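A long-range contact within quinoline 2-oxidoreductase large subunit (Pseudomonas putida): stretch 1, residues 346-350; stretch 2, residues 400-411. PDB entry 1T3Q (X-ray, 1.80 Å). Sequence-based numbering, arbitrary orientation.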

# COMPACT_ATOMS: atom_id res chain seq x y z
N GLY B 346 6.30 -44.64 -15.54
CA GLY B 346 7.00 -44.27 -14.33
C GLY B 346 8.47 -44.67 -14.30
O GLY B 346 9.26 -44.31 -15.16
N VAL B 347 8.80 -45.47 -13.30
CA VAL B 347 10.16 -45.91 -13.04
C VAL B 347 10.55 -47.26 -13.67
O VAL B 347 11.68 -47.73 -13.51
CB VAL B 347 10.32 -45.97 -11.49
CG1 VAL B 347 10.56 -47.37 -11.01
CG2 VAL B 347 11.36 -45.01 -11.05
N TYR B 348 9.62 -47.85 -14.42
CA TYR B 348 9.83 -49.18 -14.98
C TYR B 348 10.17 -49.31 -16.45
O TYR B 348 9.90 -48.43 -17.26
CB TYR B 348 8.59 -50.02 -14.68
CG TYR B 348 8.11 -49.88 -13.26
CD1 TYR B 348 8.68 -50.63 -12.23
CD2 TYR B 348 7.09 -48.99 -12.93
CE1 TYR B 348 8.25 -50.49 -10.91
CE2 TYR B 348 6.65 -48.83 -11.62
CZ TYR B 348 7.24 -49.58 -10.61
OH TYR B 348 6.80 -49.43 -9.32
N LYS B 349 10.77 -50.45 -16.78
CA LYS B 349 11.13 -50.77 -18.15
C LYS B 349 10.04 -51.68 -18.72
O LYS B 349 9.87 -52.82 -18.30
CB LYS B 349 12.50 -51.48 -18.18
CG LYS B 349 13.65 -50.59 -17.72
CD LYS B 349 15.02 -51.24 -17.88
CE LYS B 349 15.24 -52.36 -16.88
NZ LYS B 349 16.62 -52.93 -17.00
N VAL B 350 9.27 -51.13 -19.66
CA VAL B 350 8.18 -51.86 -20.31
C VAL B 350 8.39 -51.67 -21.80
O VAL B 350 8.16 -50.59 -22.34
CB VAL B 350 6.80 -51.28 -19.90
CG1 VAL B 350 5.68 -52.15 -20.46
CG2 VAL B 350 6.69 -51.18 -18.38
N ILE B 400 9.21 -57.73 -7.18
CA ILE B 400 8.75 -57.60 -8.56
C ILE B 400 9.18 -56.25 -9.14
O ILE B 400 9.43 -56.14 -10.35
CB ILE B 400 7.22 -57.77 -8.69
CG1 ILE B 400 6.85 -57.97 -10.17
CG2 ILE B 400 6.49 -56.55 -8.12
CD1 ILE B 400 5.43 -58.45 -10.39
N ARG B 401 9.29 -55.23 -8.29
CA ARG B 401 9.72 -53.92 -8.75
C ARG B 401 11.22 -53.91 -9.07
O ARG B 401 11.64 -53.28 -10.04
CB ARG B 401 9.35 -52.85 -7.72
CG ARG B 401 7.86 -52.54 -7.71
CD ARG B 401 7.47 -51.56 -6.61
NE ARG B 401 6.08 -51.11 -6.71
CZ ARG B 401 5.02 -51.84 -6.37
NH1 ARG B 401 5.17 -53.07 -5.90
NH2 ARG B 401 3.80 -51.32 -6.49
N ARG B 402 12.02 -54.60 -8.26
CA ARG B 402 13.46 -54.67 -8.52
C ARG B 402 13.74 -55.25 -9.90
O ARG B 402 14.71 -54.89 -10.56
CB ARG B 402 14.17 -55.56 -7.50
CG ARG B 402 14.15 -55.05 -6.08
CD ARG B 402 15.09 -55.87 -5.21
NE ARG B 402 15.01 -55.44 -3.82
CZ ARG B 402 14.25 -56.02 -2.90
NH1 ARG B 402 13.49 -57.07 -3.22
NH2 ARG B 402 14.21 -55.53 -1.67
N ARG B 403 12.88 -56.17 -10.32
CA ARG B 403 13.05 -56.84 -11.61
C ARG B 403 12.59 -56.03 -12.82
O ARG B 403 12.80 -56.45 -13.96
CB ARG B 403 12.32 -58.18 -11.60
CG ARG B 403 12.77 -59.10 -10.48
CD ARG B 403 12.02 -60.41 -10.48
NE ARG B 403 12.46 -61.27 -9.39
CZ ARG B 403 12.09 -62.54 -9.24
NH1 ARG B 403 12.55 -63.25 -8.22
NH2 ARG B 403 11.27 -63.10 -10.11
N ASN B 404 11.98 -54.87 -12.58
CA ASN B 404 11.50 -54.05 -13.69
C ASN B 404 11.95 -52.60 -13.67
O ASN B 404 11.79 -51.87 -14.65
CB ASN B 404 9.97 -54.11 -13.73
CG ASN B 404 9.46 -55.48 -14.11
OD1 ASN B 404 9.54 -55.87 -15.28
ND2 ASN B 404 8.96 -56.22 -13.13
N VAL B 405 12.51 -52.17 -12.54
CA VAL B 405 12.95 -50.79 -12.40
C VAL B 405 14.21 -50.48 -13.21
O VAL B 405 15.02 -51.36 -13.49
CB VAL B 405 13.24 -50.47 -10.91
CG1 VAL B 405 14.49 -51.22 -10.44
CG2 VAL B 405 13.41 -49.00 -10.72
N VAL B 406 14.35 -49.22 -13.62
CA VAL B 406 15.54 -48.82 -14.35
C VAL B 406 16.64 -48.98 -13.32
O VAL B 406 16.58 -48.39 -12.24
CB VAL B 406 15.47 -47.35 -14.81
CG1 VAL B 406 16.82 -46.92 -15.38
CG2 VAL B 406 14.39 -47.18 -15.86
N MET B 407 17.64 -49.80 -13.64
CA MET B 407 18.74 -50.08 -12.72
C MET B 407 19.87 -49.06 -12.77
O MET B 407 20.03 -48.33 -13.75
CB MET B 407 19.30 -51.48 -13.02
CG MET B 407 18.32 -52.62 -12.80
SD MET B 407 17.99 -52.92 -11.05
CE MET B 407 19.45 -53.91 -10.61
N PRO B 408 20.67 -49.00 -11.69
CA PRO B 408 21.79 -48.05 -11.62
C PRO B 408 22.67 -48.15 -12.87
O PRO B 408 23.12 -47.13 -13.41
CB PRO B 408 22.52 -48.49 -10.36
CG PRO B 408 21.40 -48.97 -9.48
CD PRO B 408 20.57 -49.79 -10.45
N GLU B 409 22.91 -49.37 -13.32
CA GLU B 409 23.74 -49.64 -14.49
C GLU B 409 23.06 -49.21 -15.79
O GLU B 409 23.71 -49.08 -16.83
CB GLU B 409 24.05 -51.14 -14.56
N ASP B 410 21.75 -48.99 -15.73
CA ASP B 410 20.98 -48.59 -16.92
C ASP B 410 21.08 -47.13 -17.34
O ASP B 410 20.94 -46.82 -18.53
CB ASP B 410 19.50 -48.95 -16.72
CG ASP B 410 19.26 -50.44 -16.70
OD1 ASP B 410 18.17 -50.86 -16.27
OD2 ASP B 410 20.17 -51.20 -17.12
N PHE B 411 21.30 -46.23 -16.39
CA PHE B 411 21.39 -44.80 -16.69
C PHE B 411 22.57 -44.49 -17.61
O PHE B 411 23.69 -44.92 -17.35
CB PHE B 411 21.53 -43.98 -15.41
CG PHE B 411 20.38 -44.12 -14.46
CD1 PHE B 411 20.26 -45.24 -13.65
CD2 PHE B 411 19.42 -43.11 -14.35
CE1 PHE B 411 19.20 -45.36 -12.74
CE2 PHE B 411 18.37 -43.22 -13.45
CZ PHE B 411 18.26 -44.34 -12.64
O HOH W 1 11.16 -54.77 -17.08

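The two stretches meet through a single beta bridge, with Tyr 348 opposite Val 405 and their CA atoms 4.4 Å apart. Two backbone hydrogen bonds hold it. Val 406 N donates to Val 347 O at 3.1 Å, and Lys 349 N donates to Asn 404 O at 2.8 Å. Both are close to straight.

Lys 349 leaves its backbone sideways, but its end comes nearer to the other stretch. Its chi angles run m, t, m, t. This course takes CE to 3.5 Å from Val 405 O and brings NZ to 2.7 Å from Asp 410 OD1, a salt bridge. In its m rotamer, Asp 410 presents OD1 to Met 407 N as well, which donates a hydrogen bond at 2.9 Å.

Tyr 348 has chi1 m at -46°. Its CA-to-CB bond points sideways, but the side chain's end comes nearer. Its OH accepts a weak hydrogen bond from Arg 401 NE at 3.2 Å. Arg 401 CG lies at the ring edge.

Asn 404 is tied down by ND2, which donates to Ile 400 O at 2.8 Å. Asn 404 OD1 accepts a hydrogen bond from water 1 at 2.7 Å, and that water's oxygen also donates to Lys 349 O at 2.6 Å.

Val 347 has an off-rotamer chi1 of 116°. Its CG1 lies 3.3 Å from Val 405 CG2, unusually short for two methyl carbons.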